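PDB 4Z3N: putative drug/sodium antiporter from Escherichia coli, which probably exports drug-like and other small molecules across the cell membrane by antiport and has been linked to transport of the genotoxin colibactin. Local coordinates for residues Ile84-Gln89 and Met261-Met266; Met197-Met202 and Ala214-Leu219; Arg328-Tyr333 and Leu454-Arg459. All coordinates share one frame; numbering follows the deposited sequence.

Contact 1: residues Ile84-Gln89 and Met261-Met266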
# COMPACT_ATOMS: atom_id res chain seq x y z
N ILE A 84 0.99 0.78 8.95
CA ILE A 84 2.12 0.56 9.81
C ILE A 84 2.63 -0.86 9.62
O ILE A 84 3.84 -1.09 9.63
CB ILE A 84 1.74 0.81 11.29
CG1 ILE A 84 1.38 2.29 11.50
CG2 ILE A 84 2.87 0.37 12.23
CD1 ILE A 84 0.72 2.61 12.83
N ALA A 85 1.72 -1.80 9.42
CA ALA A 85 2.12 -3.18 9.17
C ALA A 85 2.95 -3.24 7.88
O ALA A 85 3.89 -4.04 7.75
CB ALA A 85 0.91 -4.06 9.06
N ASN A 86 2.59 -2.38 6.95
CA ASN A 86 3.23 -2.34 5.65
C ASN A 86 4.67 -1.83 5.75
O ASN A 86 5.55 -2.29 5.02
CB ASN A 86 2.43 -1.46 4.68
CG ASN A 86 2.84 -1.68 3.25
OD1 ASN A 86 3.35 -0.77 2.58
ND2 ASN A 86 2.65 -2.90 2.77
N GLY A 87 4.87 -0.88 6.65
CA GLY A 87 6.17 -0.30 6.91
C GLY A 87 7.06 -1.34 7.54
O GLY A 87 8.26 -1.42 7.23
N ILE A 88 6.48 -2.14 8.42
CA ILE A 88 7.20 -3.26 9.05
C ILE A 88 7.59 -4.28 7.99
O ILE A 88 8.67 -4.85 8.04
CB ILE A 88 6.37 -3.94 10.15
CG1 ILE A 88 6.24 -2.99 11.35
CG2 ILE A 88 6.99 -5.27 10.55
CD1 ILE A 88 5.48 -3.55 12.52
N GLN A 89 6.70 -4.49 7.03
CA GLN A 89 6.96 -5.46 5.99
C GLN A 89 8.20 -5.10 5.15
O GLN A 89 9.02 -5.97 4.88
CB GLN A 89 5.73 -5.63 5.11
CG GLN A 89 5.92 -6.66 4.04
CD GLN A 89 4.90 -6.55 2.94
OE1 GLN A 89 3.87 -5.88 3.08
NE2 GLN A 89 5.17 -7.21 1.82
N MET A 261 9.96 3.13 8.82
CA MET A 261 9.22 4.31 9.19
C MET A 261 9.12 5.30 8.04
O MET A 261 8.20 6.10 7.99
CB MET A 261 9.83 4.96 10.41
CG MET A 261 9.16 4.48 11.67
SD MET A 261 9.95 5.21 13.10
CE MET A 261 9.10 4.32 14.41
N ALA A 262 10.07 5.23 7.11
CA ALA A 262 10.00 6.03 5.91
C ALA A 262 8.76 5.60 5.12
O ALA A 262 8.08 6.40 4.51
CB ALA A 262 11.28 5.90 5.08
N GLN A 263 8.46 4.31 5.18
CA GLN A 263 7.34 3.73 4.45
C GLN A 263 6.03 4.25 5.01
O GLN A 263 5.08 4.49 4.27
CB GLN A 263 7.37 2.20 4.53
CG GLN A 263 6.29 1.50 3.70
CD GLN A 263 6.52 1.59 2.21
OE1 GLN A 263 7.48 2.22 1.75
NE2 GLN A 263 5.65 0.95 1.43
N MET A 264 5.99 4.43 6.33
CA MET A 264 4.83 4.98 7.01
C MET A 264 4.69 6.46 6.71
O MET A 264 3.60 6.97 6.54
CB MET A 264 4.95 4.75 8.50
CG MET A 264 5.08 3.31 8.86
SD MET A 264 5.39 3.20 10.62
CE MET A 264 6.04 1.53 10.78
N LEU A 265 5.82 7.15 6.64
CA LEU A 265 5.82 8.56 6.37
C LEU A 265 5.27 8.83 4.97
O LEU A 265 4.60 9.83 4.72
CB LEU A 265 7.23 9.10 6.51
CG LEU A 265 7.35 10.61 6.60
CD1 LEU A 265 6.54 11.11 7.80
CD2 LEU A 265 8.83 10.99 6.70
N MET A 266 5.55 7.91 4.05
CA MET A 266 5.10 8.01 2.66
C MET A 266 3.59 7.75 2.51
O MET A 266 2.94 8.38 1.69
CB MET A 266 5.90 7.05 1.78
CG MET A 266 7.33 7.53 1.50
SD MET A 266 8.30 6.39 0.46
CE MET A 266 8.93 5.26 1.70
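Two side-chain amides, those of Asn86 and Gln263, meet obliquely here with their planes 41° apart, joined through an in-plane bond rather than stacked face on face. Gln263 NE2 donates to Asn86 OD1 at 3.1 Å, almost straight (174° at the hydrogen). The acceptor lies in the amide plane of Gln263 and the donor in the carbonyl plane of Asn86, so the bond lies in the plane of each group at its own end, though the planes themselves are twisted against each other. Both side chains leave with CG anti to the backbone N, and a bend at chi2 swings the Gln263 amide onto Asn86. At the other end of that amide, OE1 is bonded to Gln397 NE2, so one bond at each end fixes the rotation of the group, and side chains of helices 75-101, 250-284 and 382-399 are joined by hydrogen bonds.

Beside the amides the backbones draw close. Gly87 has no side chain, and its CA lies 3.7 Å from Gln263 CB, with 4.9 Å between the CA atoms of the two residues. The flank of Met264 lies along the same bare surface, its CG 4.2 Å from Gly87 CA. From there Met264 runs on extended, carrying its methyl CE to the Ile84 backbone, 3.6 Å from Ile84 O, and to Ile84 CG2 at 3.7 Å. Phe122 of helix 107-132 touches both Ile84 and Met264 and closes this apolar end.

The axes of the two short segments approach to 7.7 Å and run roughly antiparallel, at 143°. This is close helix-helix packing over a glycine, and it joins a helix from each of the two MatE family regions, consistent with the seam between the paired helical bundles of MATE transporters.

Contact 2: residues Met197-Met202 and Ala214-Leu219; sequences MLDPIM and ALASFL. With OLC ((2R)-2,3-dihydroxypropyl (9Z)-octadec-9-enoate), chain G.
Leu198 O takes one bond within its segment, the helical one from Met202 N at 2.9 Å, which spans the turn containing Pro200. The proline nitrogen has no bond to the preceding turn, and the helix kinks there. The motif is an antiparallel helical hairpin: helices 181-204 and 209-232 follow one another in the chain, their local axes 8.4 Å apart and 146° between directions.

Between the two segments the packing is mostly apolar. Ala216 sits in the middle of the interface, its CB pointing toward the kinked helix and touching Leu198 CB at 3.6 Å, as well as Asp199 and Met202. Leu198 and Leu219 cross at about a right angle, with Leu198 CD1 against Leu219 CB at 3.7 Å. Met202, bent at chi2, turns its sulfur across Leu215, SD to CD2 4.1 Å.

The buried Asp199 carboxylate lies with OD1 against the Ala216 methyl, while OD2 approaches Asp53 on helix 28-56; two acids so close would probably shift the ionisation of at least one. On the far side of helix 209-232 a bound monoolein tail runs past Ala214 and Phe218. At the tip of the methionine, Met202 CE rests on Leu219 CD1, 3.9 Å away.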
# COMPACT_ATOMS: atom_id res chain seq x y z
N MET A 197 -16.31 -19.07 4.61
CA MET A 197 -17.03 -20.07 5.38
C MET A 197 -17.50 -19.56 6.75
O MET A 197 -18.58 -19.94 7.21
CB MET A 197 -16.14 -21.30 5.55
CG MET A 197 -15.91 -22.03 4.25
SD MET A 197 -14.60 -23.29 4.32
CE MET A 197 -14.33 -23.57 2.56
N LEU A 198 -16.71 -18.70 7.38
CA LEU A 198 -16.99 -18.28 8.75
C LEU A 198 -18.09 -17.23 8.83
O LEU A 198 -18.92 -17.27 9.74
CB LEU A 198 -15.73 -17.74 9.42
CG LEU A 198 -14.67 -18.76 9.84
CD1 LEU A 198 -13.52 -18.05 10.54
CD2 LEU A 198 -15.28 -19.84 10.73
N ASP A 199 -18.07 -16.28 7.90
CA ASP A 199 -19.10 -15.23 7.84
C ASP A 199 -20.49 -15.81 8.00
O ASP A 199 -21.29 -15.29 8.78
CB ASP A 199 -19.03 -14.47 6.52
CG ASP A 199 -18.21 -13.21 6.61
OD1 ASP A 199 -17.74 -12.89 7.73
OD2 ASP A 199 -18.04 -12.53 5.57
N PRO A 200 -20.80 -16.88 7.25
CA PRO A 200 -22.13 -17.49 7.42
C PRO A 200 -22.32 -18.06 8.83
O PRO A 200 -23.35 -17.80 9.46
CB PRO A 200 -22.15 -18.60 6.36
CG PRO A 200 -20.99 -18.32 5.45
CD PRO A 200 -19.98 -17.59 6.25
N ILE A 201 -21.33 -18.79 9.32
CA ILE A 201 -21.42 -19.44 10.62
C ILE A 201 -21.60 -18.47 11.80
O ILE A 201 -22.18 -18.82 12.82
CB ILE A 201 -20.18 -20.31 10.90
CG1 ILE A 201 -19.95 -21.29 9.76
CG2 ILE A 201 -20.32 -21.06 12.20
CD1 ILE A 201 -18.64 -22.03 9.91
N MET A 202 -21.08 -17.26 11.67
CA MET A 202 -21.19 -16.29 12.75
C MET A 202 -22.56 -15.66 12.77
O MET A 202 -23.01 -15.19 13.80
CB MET A 202 -20.14 -15.19 12.63
CG MET A 202 -18.72 -15.71 12.58
SD MET A 202 -18.22 -16.46 14.13
CE MET A 202 -16.75 -17.36 13.60
N ALA A 214 -17.03 -9.20 11.13
CA ALA A 214 -15.77 -8.64 11.60
C ALA A 214 -14.85 -9.73 12.21
O ALA A 214 -13.69 -9.84 11.82
CB ALA A 214 -16.04 -7.55 12.61
N LEU A 215 -15.38 -10.53 13.13
CA LEU A 215 -14.58 -11.59 13.77
C LEU A 215 -14.17 -12.68 12.77
O LEU A 215 -13.11 -13.30 12.92
CB LEU A 215 -15.35 -12.22 14.94
CG LEU A 215 -14.65 -13.46 15.51
CD1 LEU A 215 -13.34 -13.06 16.22
CD2 LEU A 215 -15.56 -14.29 16.42
N ALA A 216 -15.00 -12.92 11.77
CA ALA A 216 -14.64 -13.89 10.73
C ALA A 216 -13.43 -13.39 9.94
O ALA A 216 -12.49 -14.15 9.67
CB ALA A 216 -15.82 -14.15 9.80
N SER A 217 -13.45 -12.11 9.59
CA SER A 217 -12.34 -11.45 8.92
C SER A 217 -11.07 -11.60 9.76
O SER A 217 -10.00 -11.88 9.25
CB SER A 217 -12.65 -9.97 8.66
OG SER A 217 -13.45 -9.78 7.50
N PHE A 218 -11.21 -11.42 11.07
CA PHE A 218 -10.07 -11.51 11.95
C PHE A 218 -9.53 -12.96 12.12
O PHE A 218 -8.31 -13.16 12.25
CB PHE A 218 -10.44 -10.90 13.30
CG PHE A 218 -9.30 -10.87 14.28
CD1 PHE A 218 -8.10 -10.28 13.95
CD2 PHE A 218 -9.43 -11.44 15.53
CE1 PHE A 218 -7.05 -10.26 14.84
CE2 PHE A 218 -8.39 -11.42 16.42
CZ PHE A 218 -7.19 -10.82 16.08
N LEU A 219 -10.40 -13.96 12.11
CA LEU A 219 -9.93 -15.34 12.26
C LEU A 219 -9.31 -15.78 10.95
O LEU A 219 -8.45 -16.66 10.91
CB LEU A 219 -11.08 -16.29 12.68
CG LEU A 219 -11.71 -16.06 14.07
CD1 LEU A 219 -12.97 -16.89 14.24
CD2 LEU A 219 -10.73 -16.36 15.19
C18 OLC G . -12.74 -6.28 14.37
C17 OLC G . -12.73 -7.71 14.91
C16 OLC G . -12.53 -7.72 16.41
C15 OLC G . -12.17 -9.10 16.91
C13 OLC G . -12.53 -9.99 19.27
C14 OLC G . -11.72 -9.07 18.37

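Contact 3: residues Arg328-Tyr333 and Leu454-Arg459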
# COMPACT_ATOMS: atom_id res chain seq x y z
N ARG A 328 22.75 -4.61 -12.40
CA ARG A 328 21.59 -5.46 -12.49
C ARG A 328 20.41 -4.85 -11.71
O ARG A 328 19.26 -5.00 -12.13
CB ARG A 328 21.93 -6.86 -11.98
CG ARG A 328 20.81 -7.86 -12.15
CD ARG A 328 21.27 -9.31 -12.05
NE ARG A 328 20.14 -10.24 -12.08
CZ ARG A 328 19.57 -10.69 -13.19
NH1 ARG A 328 20.02 -10.30 -14.37
NH2 ARG A 328 18.54 -11.53 -13.12
N THR A 329 20.71 -4.15 -10.61
CA THR A 329 19.65 -3.51 -9.82
C THR A 329 19.05 -2.37 -10.65
O THR A 329 17.83 -2.16 -10.63
CB THR A 329 20.14 -2.98 -8.42
OG1 THR A 329 21.00 -1.84 -8.58
CG2 THR A 329 20.86 -4.05 -7.63
N LEU A 330 19.89 -1.67 -11.39
CA LEU A 330 19.44 -0.62 -12.30
C LEU A 330 18.62 -1.20 -13.45
O LEU A 330 17.59 -0.62 -13.82
CB LEU A 330 20.63 0.16 -12.85
CG LEU A 330 21.28 1.20 -11.95
CD1 LEU A 330 22.25 2.08 -12.75
CD2 LEU A 330 20.21 2.05 -11.25
N ASN A 331 19.08 -2.31 -14.03
CA ASN A 331 18.32 -3.00 -15.06
C ASN A 331 17.01 -3.53 -14.52
O ASN A 331 16.02 -3.59 -15.24
CB ASN A 331 19.09 -4.18 -15.65
CG ASN A 331 20.36 -3.77 -16.34
OD1 ASN A 331 20.41 -2.77 -17.07
ND2 ASN A 331 21.42 -4.54 -16.11
N ALA A 332 17.04 -3.95 -13.25
CA ALA A 332 15.86 -4.48 -12.59
C ALA A 332 14.79 -3.39 -12.46
O ALA A 332 13.61 -3.64 -12.76
CB ALA A 332 16.21 -5.05 -11.23
N TYR A 333 15.20 -2.20 -12.04
CA TYR A 333 14.28 -1.07 -11.96
C TYR A 333 13.60 -0.76 -13.31
O TYR A 333 12.37 -0.66 -13.38
CB TYR A 333 14.99 0.17 -11.46
CG TYR A 333 14.21 1.42 -11.71
CD1 TYR A 333 13.20 1.82 -10.84
CD2 TYR A 333 14.47 2.21 -12.82
CE1 TYR A 333 12.47 2.95 -11.09
CE2 TYR A 333 13.75 3.35 -13.07
CZ TYR A 333 12.75 3.72 -12.20
OH TYR A 333 12.04 4.86 -12.46
N LEU A 454 18.16 7.46 -11.65
CA LEU A 454 18.39 6.03 -11.68
C LEU A 454 19.32 5.71 -12.82
O LEU A 454 18.94 5.48 -13.96
CB LEU A 454 17.06 5.25 -11.80
CG LEU A 454 16.35 4.80 -10.51
CD1 LEU A 454 17.14 3.69 -9.81
CD2 LEU A 454 16.04 5.96 -9.53
N ARG A 455 20.57 5.55 -12.45
CA ARG A 455 21.61 5.39 -13.43
C ARG A 455 22.90 5.28 -12.63
O ARG A 455 22.93 5.64 -11.45
CB ARG A 455 21.63 6.57 -14.42
CG ARG A 455 21.74 7.93 -13.80
CD ARG A 455 22.05 8.99 -14.85
NE ARG A 455 20.86 9.66 -15.39
CZ ARG A 455 20.31 9.40 -16.57
NH1 ARG A 455 20.83 8.48 -17.38
NH2 ARG A 455 19.23 10.08 -16.96
N LEU A 456 23.94 4.75 -13.26
CA LEU A 456 25.25 4.70 -12.61
C LEU A 456 25.71 6.09 -12.22
O LEU A 456 25.57 7.04 -12.99
CB LEU A 456 26.29 4.06 -13.52
CG LEU A 456 26.13 2.56 -13.60
CD1 LEU A 456 26.99 2.00 -14.73
CD2 LEU A 456 26.50 2.00 -12.22
N SER A 457 26.23 6.19 -11.01
CA SER A 457 26.86 7.40 -10.51
C SER A 457 27.97 6.97 -9.57
O SER A 457 27.93 5.86 -9.05
CB SER A 457 25.86 8.28 -9.79
OG SER A 457 25.52 7.72 -8.53
N PRO A 458 28.98 7.83 -9.37
CA PRO A 458 30.01 7.53 -8.37
C PRO A 458 29.40 7.20 -7.00
O PRO A 458 29.73 6.15 -6.43
CB PRO A 458 30.82 8.82 -8.30
CG PRO A 458 30.67 9.43 -9.68
CD PRO A 458 29.35 8.98 -10.23
N ARG A 459 28.49 8.04 -6.53
CA ARG A 459 27.87 7.88 -5.21
C ARG A 459 27.13 6.56 -5.07
O ARG A 459 27.28 5.85 -4.06
CB ARG A 459 26.91 9.03 -4.94
CG ARG A 459 26.19 8.93 -3.63
CD ARG A 459 24.95 9.73 -3.69
NE ARG A 459 25.06 11.00 -2.97
CZ ARG A 459 24.09 11.91 -2.93
NH1 ARG A 459 22.94 11.69 -3.57
NH2 ARG A 459 24.26 13.03 -2.25
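Leu454 comes down on one face of the Tyr333 ring, the two side chains crossing at about a right angle: its CG sits 3.9 Å from the ring centroid, 11° off the normal, a CH-pi contact over the middle of the face. CB of Leu454 leans on the CD2-CE2 side. Leu454 CD1, still near the ring at CG, meets Leu330 CD2 at 3.8 Å, so one leucine links two helical side chains that lie a turn apart. Leu330 makes the broadest contact from helix 326-358, touching Leu454, Arg455 and Leu456. Its CB points toward segment 454-459, its CD2 branch faces the backbone at Arg455, and its CD1 branch lies over the Arg455-Leu456 peptide, with Leu456 CG 4.0 Å from Leu330 CD1.

This is helix-to-linker packing: the connection between two consecutive helices lies across the start of another. Leu454 is the first residue to leave helical geometry after helix 432-453, and the chain runs extended through Arg455 and Leu456 before Ser457 starts helix 458-467 as its N-cap, OG bonded to Leu460 N. The extended run offers Leu330 its backbone at Arg455 and Leu456 as well as the side chains of Leu454 and Leu456. Arg455 points away, its NE turned back to Arg452 O.

The ring is tethered at its far end, the Tyr333 hydroxyl being bonded to Ile388 O of helix 382-399. That helix also supplies Tyr395, which touches Leu330 and Leu454. Helix 326-358 and the linker thus pack together against helix 382-399, with helix 286-322 touching Ala332.

How the contacts relate
Contact 1 is the inner one, centred about 9 Å from the centre of the chain; contacts 2 and 3 are each about 24 Å out, on opposite sides. Contacts 1 and 2 are partly buried, with no exposed residue among those touching, while contact 3 has a buried Leu330-Tyr333-Leu454 group with Arg455 and Leu456 exposed at its edge. Contact 1 pairs antiparallel helices far apart in sequence and adds a hydrogen bond between side-chain amides; contact 2 folds neighbouring helices together mainly by apolar packing, with a buried carboxylate beside it. Contact 3 sets a helix against a connecting run and uses an aromatic face. Helix 382-399 unites two of them: Gln397 reaches contact 1, Tyr395 contact 3.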